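Local coordinates for protein adenosine deaminase (Burkholderia ambifaria, PDB 4GXW) that probably removes the amino group from adenine-type bases by hydrolysis, as a zinc-dependent member of the adenosine and AMP deaminase family, at residues E114-P119 and G186-E191; R225-A230 and D237-G242; I260-V265 and R287-L292. All coordinates share one frame; numbering follows the deposited sequence.

Contact 1. Residues E114-P119 and G186-E191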
loop_
_atom_site.group_PDB
_atom_site.type_symbol
_atom_site.label_atom_id
_atom_site.label_comp_id
_atom_site.label_asym_id
_atom_site.label_seq_id
_atom_site.Cartn_x
_atom_site.Cartn_y
_atom_site.Cartn_z
ATOM N N GLU A 114 7.579 0.998 -2.067
ATOM C CA GLU A 114 7.077 1.518 -3.334
ATOM C C GLU A 114 5.727 2.132 -3.028
ATOM O O GLU A 114 4.849 1.455 -2.479
ATOM C CB GLU A 114 6.973 0.393 -4.369
ATOM C CG GLU A 114 8.277 -0.389 -4.477
ATOM C CD GLU A 114 8.289 -1.452 -5.553
ATOM O OE1 GLU A 114 7.317 -1.559 -6.331
ATOM O OE2 GLU A 114 9.294 -2.193 -5.622
ATOM N N PHE A 115 5.570 3.416 -3.348
ATOM C CA PHE A 115 4.392 4.165 -2.914
ATOM C C PHE A 115 3.704 4.919 -4.043
ATOM O O PHE A 115 4.342 5.307 -5.030
ATOM C CB PHE A 115 4.728 5.082 -1.722
ATOM C CG PHE A 115 5.753 6.149 -2.021
ATOM C CD1 PHE A 115 7.113 5.891 -1.909
ATOM C CD2 PHE A 115 5.354 7.422 -2.394
ATOM C CE1 PHE A 115 8.058 6.897 -2.167
ATOM C CE2 PHE A 115 6.288 8.417 -2.647
ATOM C CZ PHE A 115 7.639 8.150 -2.546
ATOM N N PHE A 116 2.391 5.093 -3.889
ATOM C CA PHE A 116 1.520 5.678 -4.906
ATOM C C PHE A 116 1.344 7.189 -4.723
ATOM O O PHE A 116 1.174 7.679 -3.602
ATOM C CB PHE A 116 0.129 5.047 -4.830
ATOM C CG PHE A 116 0.094 3.550 -5.053
ATOM C CD1 PHE A 116 0.740 2.962 -6.129
ATOM C CD2 PHE A 116 -0.588 2.726 -4.165
ATOM C CE1 PHE A 116 0.688 1.581 -6.322
ATOM C CE2 PHE A 116 -0.640 1.344 -4.365
ATOM C CZ PHE A 116 0.006 0.782 -5.447
ATOM N N TRP A 117 1.341 7.912 -5.842
ATOM C CA TRP A 117 1.066 9.348 -5.852
ATOM C C TRP A 117 0.243 9.632 -7.095
ATOM O O TRP A 117 0.584 9.139 -8.172
ATOM C CB TRP A 117 2.376 10.139 -5.903
ATOM C CG TRP A 117 2.251 11.554 -6.421
ATOM C CD1 TRP A 117 1.489 12.568 -5.894
ATOM C CD2 TRP A 117 2.922 12.115 -7.560
ATOM N NE1 TRP A 117 1.648 13.723 -6.643
ATOM C CE2 TRP A 117 2.533 13.466 -7.659
ATOM C CE3 TRP A 117 3.835 11.603 -8.491
ATOM C CZ2 TRP A 117 2.998 14.300 -8.673
ATOM C CZ3 TRP A 117 4.305 12.434 -9.482
ATOM C CH2 TRP A 117 3.888 13.769 -9.565
ATOM N N ASN A 118 -0.840 10.397 -6.955
ATOM C CA ASN A 118 -1.667 10.770 -8.108
ATOM C C ASN A 118 -1.263 12.120 -8.698
ATOM O O ASN A 118 -1.579 13.173 -8.147
ATOM C CB ASN A 118 -3.150 10.825 -7.738
ATOM C CG ASN A 118 -3.663 9.538 -7.145
ATOM O OD1 ASN A 118 -3.749 9.411 -5.918
ATOM N ND2 ASN A 118 -4.037 8.579 -8.003
ATOM N N PRO A 119 -0.564 12.097 -9.839
ATOM C CA PRO A 119 -0.151 13.376 -10.435
ATOM C C PRO A 119 -1.295 14.230 -10.967
ATOM O O PRO A 119 -1.131 15.445 -11.059
ATOM C CB PRO A 119 0.748 12.960 -11.603
ATOM C CG PRO A 119 1.030 11.513 -11.418
ATOM C CD PRO A 119 -0.076 10.933 -10.597
ATOM N N GLY A 186 0.222 2.811 -11.474
ATOM C CA GLY A 186 -0.889 2.111 -10.855
ATOM C C GLY A 186 -2.207 2.788 -11.215
ATOM O O GLY A 186 -2.229 3.732 -12.019
ATOM N N ILE A 187 -3.309 2.306 -10.641
ATOM C CA ILE A 187 -4.617 2.943 -10.809
ATOM C C ILE A 187 -5.401 2.783 -9.514
ATOM O O ILE A 187 -5.438 1.695 -8.936
ATOM C CB ILE A 187 -5.406 2.385 -12.029
ATOM C CG1 ILE A 187 -6.686 3.188 -12.250
ATOM C CG2 ILE A 187 -5.742 0.899 -11.871
ATOM C CD1 ILE A 187 -7.330 2.927 -13.608
ATOM N N ASP A 188 -5.996 3.871 -9.042
ATOM C CA ASP A 188 -6.744 3.840 -7.791
ATOM C C ASP A 188 -7.889 4.860 -7.789
ATOM O O ASP A 188 -8.302 5.326 -8.855
ATOM C CB ASP A 188 -5.802 3.988 -6.583
ATOM C CG ASP A 188 -4.913 5.220 -6.663
ATOM O OD1 ASP A 188 -5.410 6.316 -6.976
ATOM O OD2 ASP A 188 -3.692 5.095 -6.406
ATOM N N TYR A 189 -8.364 5.211 -6.597
ATOM C CA TYR A 189 -9.629 5.916 -6.358
ATOM C C TYR A 189 -10.838 4.986 -6.566
ATOM O O TYR A 189 -10.655 3.765 -6.636
ATOM C CB TYR A 189 -9.706 7.269 -7.075
ATOM C CG TYR A 189 -8.975 8.390 -6.343
ATOM C CD1 TYR A 189 -9.523 8.959 -5.201
ATOM C CD2 TYR A 189 -7.756 8.884 -6.793
ATOM C CE1 TYR A 189 -8.889 9.981 -4.527
ATOM C CE2 TYR A 189 -7.111 9.930 -6.114
ATOM C CZ TYR A 189 -7.689 10.457 -4.974
ATOM O OH TYR A 189 -7.096 11.498 -4.283
ATOM N N ARG A 190 -12.059 5.515 -6.628
ATOM C CA ARG A 190 -13.233 4.643 -6.520
ATOM C C ARG A 190 -13.393 3.739 -7.740
ATOM O O ARG A 190 -13.499 4.223 -8.859
ATOM C CB ARG A 190 -14.504 5.463 -6.279
ATOM C CG ARG A 190 -15.730 4.636 -5.889
ATOM C CD ARG A 190 -16.932 5.528 -5.571
ATOM N NE ARG A 190 -18.140 4.757 -5.269
ATOM C CZ ARG A 190 -19.151 4.583 -6.115
ATOM N NH1 ARG A 190 -20.210 3.864 -5.755
ATOM N NH2 ARG A 190 -19.106 5.128 -7.326
ATOM N N GLU A 191 -13.409 2.427 -7.512
ATOM C CA GLU A 191 -13.430 1.451 -8.602
ATOM C C GLU A 191 -14.811 1.330 -9.259
ATOM O O GLU A 191 -14.919 1.056 -10.464
ATOM C CB GLU A 191 -12.935 0.085 -8.090
ATOM C CG GLU A 191 -12.639 -0.939 -9.168
ATOM C CD GLU A 191 -12.050 -2.234 -8.622
ATOM O OE1 GLU A 191 -11.692 -2.288 -7.418
ATOM O OE2 GLU A 191 -11.964 -3.211 -9.403
HETATM O O HOH W 1 -2.435 7.083 -5.141
#

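Contact 2. Residues R225-A230 and D237-G242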
loop_
_atom_site.group_PDB
_atom_site.type_symbol
_atom_site.label_atom_id
_atom_site.label_comp_id
_atom_site.label_asym_id
_atom_site.label_seq_id
_atom_site.Cartn_x
_atom_site.Cartn_y
_atom_site.Cartn_z
ATOM N N ARG A 225 -14.063 -10.159 -12.543
ATOM C CA ARG A 225 -13.736 -9.800 -13.929
ATOM C C ARG A 225 -12.720 -8.669 -13.999
ATOM O O ARG A 225 -11.868 -8.644 -14.885
ATOM C CB ARG A 225 -14.994 -9.390 -14.702
ATOM C CG ARG A 225 -15.583 -10.470 -15.600
ATOM C CD ARG A 225 -17.044 -10.177 -15.973
ATOM N NE ARG A 225 -17.221 -9.022 -16.860
ATOM C CZ ARG A 225 -17.472 -7.776 -16.458
ATOM N NH1 ARG A 225 -17.626 -6.811 -17.357
ATOM N NH2 ARG A 225 -17.566 -7.487 -15.162
ATOM N N ASN A 226 -12.805 -7.727 -13.067
ATOM C CA ASN A 226 -11.839 -6.623 -13.067
ATOM C C ASN A 226 -10.421 -7.107 -12.807
ATOM O O ASN A 226 -9.454 -6.551 -13.336
ATOM C CB ASN A 226 -12.201 -5.542 -12.045
ATOM C CG ASN A 226 -13.363 -4.676 -12.495
ATOM O OD1 ASN A 226 -13.929 -4.874 -13.577
ATOM N ND2 ASN A 226 -13.723 -3.695 -11.665
ATOM N N VAL A 227 -10.282 -8.125 -11.960
ATOM C CA VAL A 227 -8.968 -8.725 -11.729
ATOM C C VAL A 227 -8.461 -9.398 -13.002
ATOM O O VAL A 227 -7.299 -9.220 -13.397
ATOM C CB VAL A 227 -9.008 -9.726 -10.553
ATOM C CG1 VAL A 227 -7.612 -10.290 -10.269
ATOM C CG2 VAL A 227 -9.571 -9.046 -9.311
ATOM N N GLU A 228 -9.331 -10.177 -13.633
ATOM C CA GLU A 228 -8.992 -10.812 -14.901
ATOM C C GLU A 228 -8.566 -9.788 -15.960
ATOM O O GLU A 228 -7.574 -9.984 -16.670
ATOM C CB GLU A 228 -10.170 -11.653 -15.418
ATOM C CG GLU A 228 -9.864 -12.386 -16.709
ATOM C CD GLU A 228 -11.074 -13.079 -17.292
ATOM O OE1 GLU A 228 -12.212 -12.588 -17.086
ATOM O OE2 GLU A 228 -10.882 -14.119 -17.965
ATOM N N THR A 229 -9.315 -8.696 -16.073
ATOM C CA THR A 229 -8.980 -7.646 -17.029
ATOM C C THR A 229 -7.614 -7.015 -16.716
ATOM O O THR A 229 -6.795 -6.816 -17.621
ATOM C CB THR A 229 -10.079 -6.576 -17.063
ATOM O OG1 THR A 229 -11.293 -7.188 -17.513
ATOM C CG2 THR A 229 -9.708 -5.454 -18.022
ATOM N N ALA A 230 -7.344 -6.721 -15.445
ATOM C CA ALA A 230 -6.046 -6.156 -15.085
ATOM C C ALA A 230 -4.900 -7.077 -15.482
ATOM O O ALA A 230 -3.902 -6.637 -16.077
ATOM C CB ALA A 230 -5.987 -5.854 -13.601
ATOM N N ASP A 237 1.958 -6.317 -13.749
ATOM C CA ASP A 237 2.990 -7.124 -13.121
ATOM C C ASP A 237 2.589 -7.647 -11.757
ATOM O O ASP A 237 3.074 -8.688 -11.324
ATOM C CB ASP A 237 4.288 -6.326 -13.034
ATOM C CG ASP A 237 4.800 -5.945 -14.388
ATOM O OD1 ASP A 237 5.306 -6.850 -15.096
ATOM O OD2 ASP A 237 4.659 -4.769 -14.796
ATOM N N ARG A 238 1.729 -6.909 -11.070
ATOM C CA ARG A 238 1.143 -7.385 -9.822
ATOM C C ARG A 238 -0.228 -6.748 -9.661
ATOM O O ARG A 238 -0.602 -5.881 -10.446
ATOM C CB ARG A 238 2.056 -7.130 -8.608
ATOM C CG ARG A 238 2.378 -5.665 -8.366
ATOM C CD ARG A 238 3.293 -5.468 -7.141
ATOM N NE ARG A 238 3.420 -4.042 -6.838
ATOM C CZ ARG A 238 4.560 -3.354 -6.761
ATOM N NH1 ARG A 238 5.740 -3.938 -6.911
ATOM N NH2 ARG A 238 4.520 -2.057 -6.511
ATOM N N VAL A 239 -0.977 -7.208 -8.663
ATOM C CA VAL A 239 -2.338 -6.756 -8.430
ATOM C C VAL A 239 -2.474 -6.154 -7.041
ATOM O O VAL A 239 -1.943 -6.694 -6.074
ATOM C CB VAL A 239 -3.336 -7.939 -8.572
ATOM C CG1 VAL A 239 -4.745 -7.515 -8.213
ATOM C CG2 VAL A 239 -3.307 -8.497 -9.975
ATOM N N ASP A 240 -3.189 -5.038 -6.942
ATOM C CA ASP A 240 -3.536 -4.439 -5.656
ATOM C C ASP A 240 -4.948 -4.824 -5.223
ATOM O O ASP A 240 -5.923 -4.605 -5.949
ATOM C CB ASP A 240 -3.330 -2.923 -5.688
ATOM C CG ASP A 240 -1.911 -2.557 -6.056
ATOM O OD1 ASP A 240 -0.970 -3.001 -5.349
ATOM O OD2 ASP A 240 -1.731 -1.859 -7.086
ATOM N N HIS A 241 -5.014 -5.428 -4.036
ATOM C CA HIS A 241 -6.220 -5.994 -3.420
ATOM C C HIS A 241 -6.568 -7.343 -4.057
ATOM O O HIS A 241 -6.058 -8.386 -3.641
ATOM C CB HIS A 241 -7.416 -5.031 -3.425
ATOM C CG HIS A 241 -7.193 -3.759 -2.658
ATOM N ND1 HIS A 241 -6.844 -3.734 -1.322
ATOM C CD2 HIS A 241 -7.297 -2.464 -3.046
ATOM C CE1 HIS A 241 -6.748 -2.475 -0.922
ATOM N NE2 HIS A 241 -7.020 -1.686 -1.949
ATOM N N GLY A 242 -7.413 -7.328 -5.077
ATOM C CA GLY A 242 -7.776 -8.540 -5.787
ATOM C C GLY A 242 -8.753 -9.458 -5.090
ATOM O O GLY A 242 -8.958 -10.570 -5.553
#

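Contact 3. Residues I260-V265 and R287-L292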
loop_
_atom_site.group_PDB
_atom_site.type_symbol
_atom_site.label_atom_id
_atom_site.label_comp_id
_atom_site.label_asym_id
_atom_site.label_seq_id
_atom_site.Cartn_x
_atom_site.Cartn_y
_atom_site.Cartn_z
ATOM N N ILE A 260 1.505 -14.584 -9.685
ATOM C CA ILE A 260 1.120 -13.179 -9.570
ATOM C C ILE A 260 1.016 -12.781 -8.097
ATOM O O ILE A 260 0.324 -13.441 -7.327
ATOM C CB ILE A 260 -0.259 -12.919 -10.237
ATOM C CG1 ILE A 260 -0.262 -13.370 -11.702
ATOM C CG2 ILE A 260 -0.673 -11.451 -10.093
ATOM C CD1 ILE A 260 0.857 -12.798 -12.518
ATOM N N VAL A 261 1.696 -11.704 -7.708
ATOM C CA VAL A 261 1.623 -11.227 -6.327
ATOM C C VAL A 261 0.454 -10.251 -6.130
ATOM O O VAL A 261 0.236 -9.349 -6.947
ATOM C CB VAL A 261 2.953 -10.572 -5.857
ATOM C CG1 VAL A 261 2.810 -10.004 -4.455
ATOM C CG2 VAL A 261 4.103 -11.585 -5.907
ATOM N N PHE A 262 -0.297 -10.454 -5.049
ATOM C CA PHE A 262 -1.432 -9.609 -4.684
ATOM C C PHE A 262 -1.069 -8.829 -3.423
ATOM O O PHE A 262 -0.751 -9.425 -2.391
ATOM C CB PHE A 262 -2.664 -10.479 -4.381
ATOM C CG PHE A 262 -3.215 -11.181 -5.585
ATOM C CD1 PHE A 262 -2.583 -12.309 -6.100
ATOM C CD2 PHE A 262 -4.360 -10.721 -6.205
ATOM C CE1 PHE A 262 -3.090 -12.960 -7.220
ATOM C CE2 PHE A 262 -4.872 -11.370 -7.333
ATOM C CZ PHE A 262 -4.236 -12.486 -7.834
ATOM N N THR A 263 -1.114 -7.502 -3.492
ATOM C CA THR A 263 -0.893 -6.710 -2.296
ATOM C C THR A 263 -2.219 -6.664 -1.553
ATOM O O THR A 263 -3.267 -6.445 -2.155
ATOM C CB THR A 263 -0.339 -5.300 -2.609
ATOM O OG1 THR A 263 -1.352 -4.504 -3.235
ATOM C CG2 THR A 263 0.888 -5.378 -3.512
ATOM N N VAL A 264 -2.186 -6.911 -0.252
ATOM C CA VAL A 264 -3.420 -6.960 0.537
ATOM C C VAL A 264 -3.320 -6.034 1.737
ATOM O O VAL A 264 -2.218 -5.702 2.198
ATOM C CB VAL A 264 -3.782 -8.410 0.970
ATOM C CG1 VAL A 264 -3.972 -9.319 -0.262
ATOM C CG2 VAL A 264 -2.722 -8.970 1.924
ATOM N N VAL A 265 -4.478 -5.610 2.228
ATOM C CA VAL A 265 -4.550 -4.584 3.254
ATOM C C VAL A 265 -5.533 -5.057 4.322
ATOM O O VAL A 265 -6.750 -5.005 4.123
ATOM C CB VAL A 265 -5.023 -3.240 2.639
ATOM C CG1 VAL A 265 -5.125 -2.160 3.706
ATOM C CG2 VAL A 265 -4.090 -2.812 1.497
ATOM N N ARG A 287 -8.383 -13.778 3.891
ATOM C CA ARG A 287 -8.085 -14.942 4.722
ATOM C C ARG A 287 -7.958 -16.229 3.894
ATOM O O ARG A 287 -7.190 -17.131 4.253
ATOM C CB ARG A 287 -9.168 -15.102 5.799
ATOM C CG ARG A 287 -8.874 -16.127 6.877
ATOM C CD ARG A 287 -10.108 -16.380 7.742
ATOM N NE ARG A 287 -9.780 -17.198 8.903
ATOM C CZ ARG A 287 -9.509 -16.693 10.100
ATOM N NH1 ARG A 287 -9.208 -17.495 11.113
ATOM N NH2 ARG A 287 -9.550 -15.377 10.281
ATOM N N LYS A 288 -8.698 -16.293 2.791
ATOM C CA LYS A 288 -8.769 -17.494 1.960
ATOM C C LYS A 288 -7.756 -17.499 0.820
ATOM O O LYS A 288 -7.575 -18.519 0.166
ATOM C CB LYS A 288 -10.160 -17.631 1.331
ATOM C CG LYS A 288 -11.344 -17.591 2.278
ATOM C CD LYS A 288 -12.636 -17.434 1.474
ATOM C CE LYS A 288 -13.888 -17.584 2.328
ATOM N NZ LYS A 288 -14.218 -16.333 3.073
ATOM N N MET A 289 -7.128 -16.362 0.546
ATOM C CA MET A 289 -6.311 -16.266 -0.667
ATOM C C MET A 289 -5.096 -17.225 -0.729
ATOM O O MET A 289 -4.890 -17.893 -1.748
ATOM C CB MET A 289 -5.939 -14.805 -0.981
ATOM C CG MET A 289 -7.147 -13.968 -1.427
ATOM S SD MET A 289 -6.850 -12.195 -1.465
ATOM C CE MET A 289 -6.025 -11.986 -3.041
ATOM N N PRO A 290 -4.307 -17.328 0.356
ATOM C CA PRO A 290 -3.161 -18.248 0.290
ATOM C C PRO A 290 -3.572 -19.716 0.095
ATOM O O PRO A 290 -2.896 -20.454 -0.628
ATOM C CB PRO A 290 -2.458 -18.026 1.643
ATOM C CG PRO A 290 -2.808 -16.604 2.005
ATOM C CD PRO A 290 -4.253 -16.478 1.562
ATOM N N GLY A 291 -4.679 -20.133 0.712
ATOM C CA GLY A 291 -5.179 -21.491 0.550
ATOM C C GLY A 291 -5.632 -21.789 -0.872
ATOM O O GLY A 291 -5.756 -22.951 -1.260
ATOM N N LEU A 292 -5.891 -20.739 -1.645
ATOM C CA LEU A 292 -6.238 -20.870 -3.053
ATOM C C LEU A 292 -4.984 -20.809 -3.940
ATOM O O LEU A 292 -5.084 -20.760 -5.172
ATOM C CB LEU A 292 -7.249 -19.789 -3.445
ATOM C CG LEU A 292 -8.696 -20.088 -3.044
ATOM C CD1 LEU A 292 -9.554 -18.831 -3.090
ATOM C CD2 LEU A 292 -9.266 -21.162 -3.968
#

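Contact 1. Residues E114-P119 and G186-E191
The amide of Asn118 and the carboxylate of Asp188 reach for each other from opposite directions, their planes turned steeply, 77° apart. ND2 of Asn118 gives a nearly straight hydrogen bond (168° at the hydrogen) to OD1 of Asp188 at 2.8 Å. This carboxylate oxygen lies close to the amide plane, whereas the donor meets OD1 on its syn side, slightly out of the carboxylate plane. A water closes the ring from the other end of both groups, donating to OD1 of Asn118 at 2.8 Å and to OD2 of Asp188 at 2.7 Å, so that both of its hydrogens are spent here. These three contacts restrain the rotation of amide and carboxylate alike. Asp188 presents its carboxylate with CG lodged between the backbone N and the carbonyl carbon (chi1 54°). The Tyr189 ring approaches the same amide at a slant, CE2 coming to 3.4 Å from Asn118 OD1. CB of Phe116 lies 4.1 Å from Asp188 OD2, a plain packing contact.

ND2 of Asn118 also bonds the carbonyl oxygen of Ser157, on the strand 151-159 that runs between the two strands joined here. Its two acceptors, Asp188 OD1 and Ser157 O, settle which end of the amide is the nitrogen, and the water donating to OD1 agrees with it. Asp188 touches His37 and His216, Phe116 packs against His37, and both histidines bind the zinc, so the network lies in the second shell of the metal. This is the C-terminal mouth of the parallel strands of a TIM barrel, where side chains from alternate strands meet beside the zinc site of the amidohydrolase superfamily.

Contact 2. Residues R225-A230 and D237-G242
Val227 of the helix sets one methyl against strand 238-239 and the other on the chain just beyond it. CG2 rests on the backbone of Gly242, 4.0 Å from its CA and 4.1 Å from its O, while CG1 faces CG1 of Val239 at 4.5 Å. The division follows from the first torsion: CG1 stands opposite the backbone N (chi1 -177°) and CG2 opposite the carbonyl carbon, which spreads the methyls over two neighbouring targets. The interface is small and buried, and what joins the segments is apolar packing. With CG2 packed on the main chain of Gly242, the helix approaches closely here, the CA atoms of Val227 and Gly242 being 6.1 Å apart. Gly242 has left-handed backbone angles, phi 76° and psi 13°.

One shell out, the helix holds its own shape: N of Ala230 bonds O of Asn226 at 3.0 Å, and N of Thr229 bonds O of Arg225 at 2.8 Å. Val227 also leans on Ala217 at the end of the preceding strand. On the other side the chain turns a corner at Asp240, whose OD1 and OD2 are bonded to the hydroxyls of Thr263 and Thr214, and the His241 ring meets the zinc ligands His35 and His216. The contact thus packs the helix of the beta-alpha-beta unit 212-217, 224-232 and 238-239 onto its second strand, the repeating crossover of a TIM barrel.

Contact 3. Residues I260-V265 and R287-L292
Strand 261-264 runs past residues 287-291, which take helical backbone angles without the regular bonding of a helix; with the CA atoms of Phe262 and Met289 9.2 Å apart, the backbones are joined by side chains. The strand belongs to the TIM barrel, and the second segment lies in the connection that leads to the next parallel strand, 295-298. Phe262 and Val264, alternate residues of the strand, both point toward Met289. The thioether chain crosses the Phe262 side chain at about a right angle. It first runs out extended, with chi2 at 168°, then bends at chi3 (82°) and swings its methyl in against the aromatic residue. SD meanwhile lies beside Val264, 4.2 Å from CG1. The joint is apolar and buried. Ile296 on strand 295-298 touches both Val264 and Met289 and extends the hydrophobic layer; the backbone of Phe262 bonds that of Lys295 on the same sheet. Within the connection, N of Leu292 bonds O of Met289 at 3.0 Å, closing a tight turn just after the methionine. The Met289 methyl CE sits against the root of the Phe262 ring, 3.8 Å from CD2 and 3.9 Å from both CB and CG.

From the N terminus, the three contacts follow in series, and none nests in or crosses another. Contact 1 closes a long, mostly helical loop of 66 residues between strands 110-117 and 184-188. Contact 2 closes a much shorter one, from helix 224-232 to the strand just after it. Contact 3 folds the connection after strand 261-264 back onto that strand, just before the chain enters strand 295-298. The first two are tied by a salt bridge, Glu114 OE1 to Arg238 NH2 at 2.8 Å; the last two meet through the main chain, His241 N lying 2.8 Å from Thr263 O. Together they link successive stations round the barrel wall.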